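Local coordinates for Lin0431 protein (Listeria innocua, PDB 3LD7), which is of unknown function but belongs, by its NusG domain II-like region, to a family named after the transcription factor NusG, at residues 50-64 against 68-82. Residues are numbered along the deposited sequence; the frame is centred on the assembly and turned at random.
Sequences ERIRIKEDNSPDQVG and GWKSKAGDTIVCLPH
Arg51 and Arg53 hold the indole of Trp69 between them on the three-stranded sheet of this NusG domain II-like fold, at the side away from strand 76-79; strand 51-57 is an outer strand of that sheet, strand 76-79 of the four-stranded one. Followed outward, Arg51 sets CB against Trp69 CE3 (3.5 Å) and CG beside Ser71 CB. Its bend at chi3 (-64°) then folds the chain back over the indole, where NE passes above CD2, CZ sits 3.6 Å from the centroid of the five-membered ring, NH1 reaches CD1 and NH2 lies over CE2. With the planes 16° apart and CZ only 9° off the ring normal, this is a stacked cation-pi pair. The opposite face takes Arg53, whose CD makes a CH-pi contact 3.6 Å from the centroid of the six-membered ring; farther along, NE lies above CZ2, and NH2 is salt-bridged to Glu46 on strand 42-48. The 68-75 loop joins the two sheets and is tied to strand 51-57 by a single antiparallel, hydrogen-bonded bridge: Ile52 N donates to Lys70 O at 2.9 Å, and Lys70 N returns the bond to Ile52 O. Between the sheets Ile54 CD1 meets Ile77 CG2 at 3.6 Å, an apolar contact. A water accepts from Ile54 N and donates to the carbonyls of Gly64, in the first turn of helix 63-67, and Gly68, just after it. At the far end Ser59 CB lies over the imidazole face of His82, while Ser59 N and OG both bond Asp57 OD1 from one face of its carboxylate, OG at 2.7 Å.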
loop_
_atom_site.group_PDB
_atom_site.type_symbol
_atom_site.label_atom_id
_atom_site.label_comp_id
_atom_site.label_asym_id
_atom_site.label_seq_id
_atom_site.Cartn_x
_atom_site.Cartn_y
_atom_site.Cartn_z
ATOM N N GLU A 50 -1.764 11.723 -4.332
ATOM C CA GLU A 50 -2.950 10.864 -4.231
ATOM C C GLU A 50 -2.682 9.431 -4.648
ATOM O O GLU A 50 -3.613 8.701 -4.967
ATOM C CB GLU A 50 -4.113 11.461 -5.030
ATOM C CG GLU A 50 -4.326 12.913 -4.643
ATOM C CD GLU A 50 -5.650 13.506 -5.093
ATOM O OE1 GLU A 50 -6.354 12.894 -5.943
ATOM O OE2 GLU A 50 -5.971 14.619 -4.594
ATOM N N ARG A 51 -1.409 9.041 -4.683
ATOM C CA ARG A 51 -1.031 7.689 -5.133
ATOM C C ARG A 51 -0.303 6.931 -4.035
ATOM O O ARG A 51 0.343 7.534 -3.144
ATOM C CB ARG A 51 -0.078 7.764 -6.344
ATOM C CG ARG A 51 -0.504 8.584 -7.519
ATOM C CD ARG A 51 0.611 8.551 -8.589
ATOM N NE ARG A 51 1.848 9.176 -8.101
ATOM C CZ ARG A 51 3.025 9.107 -8.720
ATOM N NH1 ARG A 51 3.141 8.436 -9.855
ATOM N NH2 ARG A 51 4.091 9.712 -8.196
ATOM N N ILE A 52 -0.372 5.610 -4.097
ATOM C CA ILE A 52 0.322 4.779 -3.126
ATOM C C ILE A 52 1.059 3.646 -3.836
ATOM O O ILE A 52 0.607 3.163 -4.881
ATOM C CB ILE A 52 -0.670 4.225 -2.074
ATOM C CG1 ILE A 52 0.066 3.487 -0.950
ATOM C CG2 ILE A 52 -1.772 3.385 -2.734
ATOM C CD1 ILE A 52 -0.854 3.110 0.218
ATOM N N ARG A 53 2.194 3.233 -3.283
ATOM C CA ARG A 53 2.898 2.057 -3.792
ATOM C C ARG A 53 3.676 1.391 -2.688
ATOM O O ARG A 53 3.902 1.984 -1.623
ATOM C CB ARG A 53 3.897 2.426 -4.898
ATOM C CG ARG A 53 5.120 3.213 -4.415
ATOM C CD ARG A 53 6.132 3.439 -5.527
ATOM N NE ARG A 53 7.184 4.350 -5.107
ATOM C CZ ARG A 53 8.121 4.828 -5.918
ATOM N NH1 ARG A 53 8.178 4.433 -7.194
ATOM N NH2 ARG A 53 8.999 5.700 -5.451
ATOM N N ILE A 54 4.109 0.161 -2.957
ATOM C CA ILE A 54 5.211 -0.404 -2.193
ATOM C C ILE A 54 6.482 0.090 -2.863
ATOM O O ILE A 54 6.776 -0.265 -4.012
ATOM C CB ILE A 54 5.218 -1.921 -2.145
ATOM C CG1 ILE A 54 3.890 -2.481 -1.605
ATOM C CG2 ILE A 54 6.421 -2.402 -1.305
ATOM C CD1 ILE A 54 3.773 -4.010 -1.818
ATOM N N LYS A 55 7.218 0.957 -2.170
ATOM C CA LYS A 55 8.427 1.521 -2.747
ATOM C C LYS A 55 9.524 0.474 -2.856
ATOM O O LYS A 55 10.237 0.390 -3.878
ATOM C CB LYS A 55 8.919 2.710 -1.907
ATOM C CG LYS A 55 10.205 3.331 -2.446
ATOM C CD LYS A 55 10.585 4.590 -1.694
ATOM C CE LYS A 55 11.843 5.222 -2.313
ATOM N NZ LYS A 55 12.204 6.509 -1.681
ATOM N N GLU A 56 9.649 -0.341 -1.820
ATOM C CA GLU A 56 10.730 -1.305 -1.764
ATOM C C GLU A 56 10.363 -2.353 -0.747
ATOM O O GLU A 56 9.685 -2.063 0.241
ATOM C CB GLU A 56 12.014 -0.570 -1.365
ATOM C CG GLU A 56 13.186 -1.412 -1.001
ATOM C CD GLU A 56 14.188 -0.607 -0.181
ATOM O OE1 GLU A 56 14.490 0.542 -0.559
ATOM O OE2 GLU A 56 14.639 -1.105 0.862
ATOM N N ASP A 57 10.791 -3.587 -0.988
ATOM C CA ASP A 57 10.607 -4.648 -0.006
ATOM C C ASP A 57 11.591 -5.766 -0.276
ATOM O O ASP A 57 12.259 -5.752 -1.322
ATOM C CB ASP A 57 9.137 -5.142 0.102
ATOM C CG ASP A 57 8.660 -5.916 -1.097
ATOM O OD1 ASP A 57 9.412 -6.771 -1.625
ATOM O OD2 ASP A 57 7.474 -5.721 -1.463
ATOM N N ASN A 58 11.735 -6.683 0.684
ATOM C CA ASN A 58 12.602 -7.840 0.484
ATOM C C ASN A 58 11.844 -9.133 0.214
ATOM O O ASN A 58 12.326 -10.247 0.507
ATOM C CB ASN A 58 13.626 -7.984 1.615
ATOM C CG ASN A 58 12.992 -8.171 2.968
ATOM O OD1 ASN A 58 11.778 -8.060 3.127
ATOM N ND2 ASN A 58 13.826 -8.438 3.966
ATOM N N SER A 59 10.651 -8.991 -0.346
ATOM C CA SER A 59 9.902 -10.178 -0.742
ATOM C C SER A 59 10.675 -10.954 -1.802
ATOM O O SER A 59 11.425 -10.378 -2.600
ATOM C CB SER A 59 8.501 -9.807 -1.260
ATOM O OG SER A 59 8.546 -9.155 -2.531
ATOM N N PRO A 60 10.499 -12.279 -1.803
ATOM C CA PRO A 60 11.203 -13.068 -2.818
ATOM C C PRO A 60 10.684 -12.826 -4.234
ATOM O O PRO A 60 11.458 -13.016 -5.185
ATOM C CB PRO A 60 10.955 -14.510 -2.374
ATOM C CG PRO A 60 9.703 -14.441 -1.523
ATOM C CD PRO A 60 9.768 -13.113 -0.830
ATOM N N ASP A 61 9.418 -12.428 -4.379
ATOM C CA ASP A 61 8.781 -12.396 -5.705
ATOM C C ASP A 61 8.678 -10.991 -6.298
ATOM O O ASP A 61 8.566 -10.829 -7.518
ATOM C CB ASP A 61 7.399 -13.086 -5.696
ATOM C CG ASP A 61 6.421 -12.479 -4.686
ATOM O OD1 ASP A 61 6.861 -11.707 -3.820
ATOM O OD2 ASP A 61 5.204 -12.806 -4.734
ATOM N N GLN A 62 8.712 -9.972 -5.434
ATOM C CA GLN A 62 8.636 -8.573 -5.897
ATOM C C GLN A 62 7.367 -8.206 -6.696
ATOM O O GLN A 62 7.330 -7.201 -7.388
ATOM C CB GLN A 62 9.888 -8.196 -6.702
ATOM C CG GLN A 62 11.158 -8.297 -5.903
ATOM C CD GLN A 62 11.263 -7.195 -4.879
ATOM O OE1 GLN A 62 11.262 -5.998 -5.216
ATOM N NE2 GLN A 62 11.350 -7.585 -3.620
ATOM N N VAL A 63 6.320 -9.001 -6.570
ATOM C CA VAL A 63 5.115 -8.776 -7.353
ATOM C C VAL A 63 4.449 -7.459 -6.984
ATOM O O VAL A 63 4.029 -6.706 -7.852
ATOM C CB VAL A 63 4.115 -9.945 -7.162
ATOM C CG1 VAL A 63 2.712 -9.558 -7.629
ATOM C CG2 VAL A 63 4.634 -11.168 -7.858
ATOM N N GLY A 64 4.361 -7.168 -5.693
ATOM C CA GLY A 64 3.698 -5.947 -5.263
ATOM C C GLY A 64 4.472 -4.708 -5.674
ATOM O O GLY A 64 3.890 -3.720 -6.159
ATOM N N GLY A 68 3.618 -1.265 -8.822
ATOM C CA GLY A 68 3.840 0.171 -8.873
ATOM C C GLY A 68 2.734 0.996 -8.247
ATOM O O GLY A 68 2.032 0.548 -7.340
ATOM N N TRP A 69 2.580 2.214 -8.740
ATOM C CA TRP A 69 1.636 3.155 -8.165
ATOM C C TRP A 69 0.179 2.825 -8.445
ATOM O O TRP A 69 -0.186 2.454 -9.573
ATOM C CB TRP A 69 1.875 4.556 -8.706
ATOM C CG TRP A 69 3.169 5.200 -8.365
ATOM C CD1 TRP A 69 4.224 5.414 -9.208
ATOM C CD2 TRP A 69 3.534 5.795 -7.108
ATOM N NE1 TRP A 69 5.232 6.083 -8.553
ATOM C CE2 TRP A 69 4.831 6.347 -7.269
ATOM C CE3 TRP A 69 2.895 5.915 -5.870
ATOM C CZ2 TRP A 69 5.515 6.981 -6.226
ATOM C CZ3 TRP A 69 3.575 6.576 -4.821
ATOM C CH2 TRP A 69 4.872 7.093 -5.013
ATOM N N LYS A 70 -0.659 3.022 -7.427
ATOM C CA LYS A 70 -2.100 2.823 -7.556
ATOM C C LYS A 70 -2.837 4.030 -7.005
ATOM O O LYS A 70 -2.340 4.713 -6.102
ATOM C CB LYS A 70 -2.552 1.550 -6.837
ATOM C CG LYS A 70 -1.924 0.293 -7.376
ATOM C CD LYS A 70 -2.391 -0.012 -8.790
ATOM C CE LYS A 70 -1.720 -1.293 -9.282
ATOM N NZ LYS A 70 -2.186 -1.656 -10.658
ATOM N N SER A 71 -4.013 4.315 -7.547
ATOM C CA SER A 71 -4.724 5.518 -7.133
ATOM C C SER A 71 -6.232 5.480 -7.352
ATOM O O SER A 71 -6.946 6.361 -6.880
ATOM C CB SER A 71 -4.150 6.742 -7.855
ATOM O OG SER A 71 -4.467 6.690 -9.244
ATOM N N LYS A 72 -6.713 4.466 -8.060
ATOM C CA LYS A 72 -8.114 4.410 -8.437
ATOM C C LYS A 72 -8.933 3.399 -7.645
ATOM O O LYS A 72 -8.416 2.376 -7.212
ATOM C CB LYS A 72 -8.245 4.107 -9.929
ATOM C CG LYS A 72 -7.758 5.246 -10.809
ATOM C CD LYS A 72 -8.119 5.002 -12.268
ATOM C CE LYS A 72 -7.642 6.147 -13.152
ATOM N NZ LYS A 72 -8.240 7.456 -12.760
ATOM N N ALA A 73 -10.218 3.693 -7.466
ATOM C CA ALA A 73 -11.143 2.730 -6.868
ATOM C C ALA A 73 -11.029 1.390 -7.568
ATOM O O ALA A 73 -11.098 1.313 -8.791
ATOM C CB ALA A 73 -12.581 3.242 -6.948
ATOM N N GLY A 74 -10.864 0.337 -6.778
ATOM C CA GLY A 74 -10.726 -1.007 -7.303
ATOM C C GLY A 74 -9.292 -1.456 -7.469
ATOM O O GLY A 74 -9.039 -2.650 -7.639
ATOM N N ASP A 75 -8.349 -0.514 -7.430
ATOM C CA ASP A 75 -6.933 -0.871 -7.496
ATOM C C ASP A 75 -6.518 -1.640 -6.262
ATOM O O ASP A 75 -7.000 -1.365 -5.164
ATOM C CB ASP A 75 -6.047 0.380 -7.586
ATOM C CG ASP A 75 -6.057 1.017 -8.968
ATOM O OD1 ASP A 75 -6.664 0.455 -9.926
ATOM O OD2 ASP A 75 -5.426 2.097 -9.086
ATOM N N THR A 76 -5.608 -2.590 -6.448
ATOM C CA THR A 76 -4.999 -3.316 -5.340
ATOM C C THR A 76 -3.513 -3.470 -5.527
ATOM O O THR A 76 -2.992 -3.362 -6.649
ATOM C CB THR A 76 -5.597 -4.737 -5.210
ATOM O OG1 THR A 76 -5.402 -5.471 -6.438
ATOM C CG2 THR A 76 -7.079 -4.666 -4.904
ATOM N N ILE A 77 -2.834 -3.711 -4.415
ATOM C CA ILE A 77 -1.437 -4.133 -4.428
ATOM C C ILE A 77 -1.324 -5.308 -3.499
ATOM O O ILE A 77 -1.916 -5.319 -2.426
ATOM C CB ILE A 77 -0.479 -3.024 -3.910
ATOM C CG1 ILE A 77 -0.674 -1.737 -4.706
ATOM C CG2 ILE A 77 0.989 -3.486 -4.024
ATOM C CD1 ILE A 77 0.036 -0.525 -4.079
ATOM N N VAL A 78 -0.598 -6.337 -3.900
ATOM C CA VAL A 78 -0.461 -7.467 -2.995
ATOM C C VAL A 78 0.988 -7.895 -2.883
ATOM O O VAL A 78 1.720 -7.967 -3.885
ATOM C CB VAL A 78 -1.320 -8.636 -3.433
ATOM C CG1 VAL A 78 -0.943 -9.012 -4.820
ATOM C CG2 VAL A 78 -1.149 -9.801 -2.481
ATOM N N CYS A 79 1.414 -8.153 -1.653
ATOM C CA CYS A 79 2.695 -8.807 -1.412
ATOM C C CYS A 79 2.357 -10.053 -0.646
ATOM O O CYS A 79 2.218 -10.032 0.577
ATOM C CB CYS A 79 3.677 -7.934 -0.612
ATOM S SG CYS A 79 5.230 -8.823 -0.275
ATOM N N LEU A 80 2.161 -11.144 -1.386
ATOM C CA LEU A 80 1.653 -12.382 -0.771
ATOM C C LEU A 80 2.583 -12.990 0.304
ATOM O O LEU A 80 2.138 -13.315 1.396
ATOM C CB LEU A 80 1.263 -13.413 -1.843
ATOM C CG LEU A 80 -0.145 -13.936 -1.650
ATOM C CD1 LEU A 80 -0.527 -14.822 -2.789
ATOM C CD2 LEU A 80 -0.267 -14.676 -0.324
ATOM N N PRO A 81 3.880 -13.095 0.018
ATOM C CA PRO A 81 4.778 -13.678 1.033
ATOM C C PRO A 81 4.769 -12.932 2.356
ATOM O O PRO A 81 4.971 -13.553 3.410
ATOM C CB PRO A 81 6.168 -13.595 0.371
ATOM C CG PRO A 81 5.843 -13.650 -1.116
ATOM C CD PRO A 81 4.574 -12.825 -1.248
ATOM N N HIS A 82 4.557 -11.618 2.311
ATOM C CA HIS A 82 4.515 -10.838 3.555
ATOM C C HIS A 82 3.098 -10.596 4.041
ATOM O O HIS A 82 2.891 -9.896 5.047
ATOM C CB HIS A 82 5.228 -9.502 3.350
ATOM C CG HIS A 82 6.697 -9.648 3.073
ATOM N ND1 HIS A 82 7.528 -8.567 2.869
ATOM C CD2 HIS A 82 7.485 -10.750 2.956
ATOM C CE1 HIS A 82 8.765 -8.992 2.661
ATOM N NE2 HIS A 82 8.762 -10.316 2.686
HETATM O O HOH W 1 -6.190 8.752 -5.772
HETATM O O HOH W 2 3.427 -1.031 -5.482
HETATM O O HOH W 3 11.136 -11.762 2.587
HETATM O O HOH W 4 3.032 -11.242 -4.074
#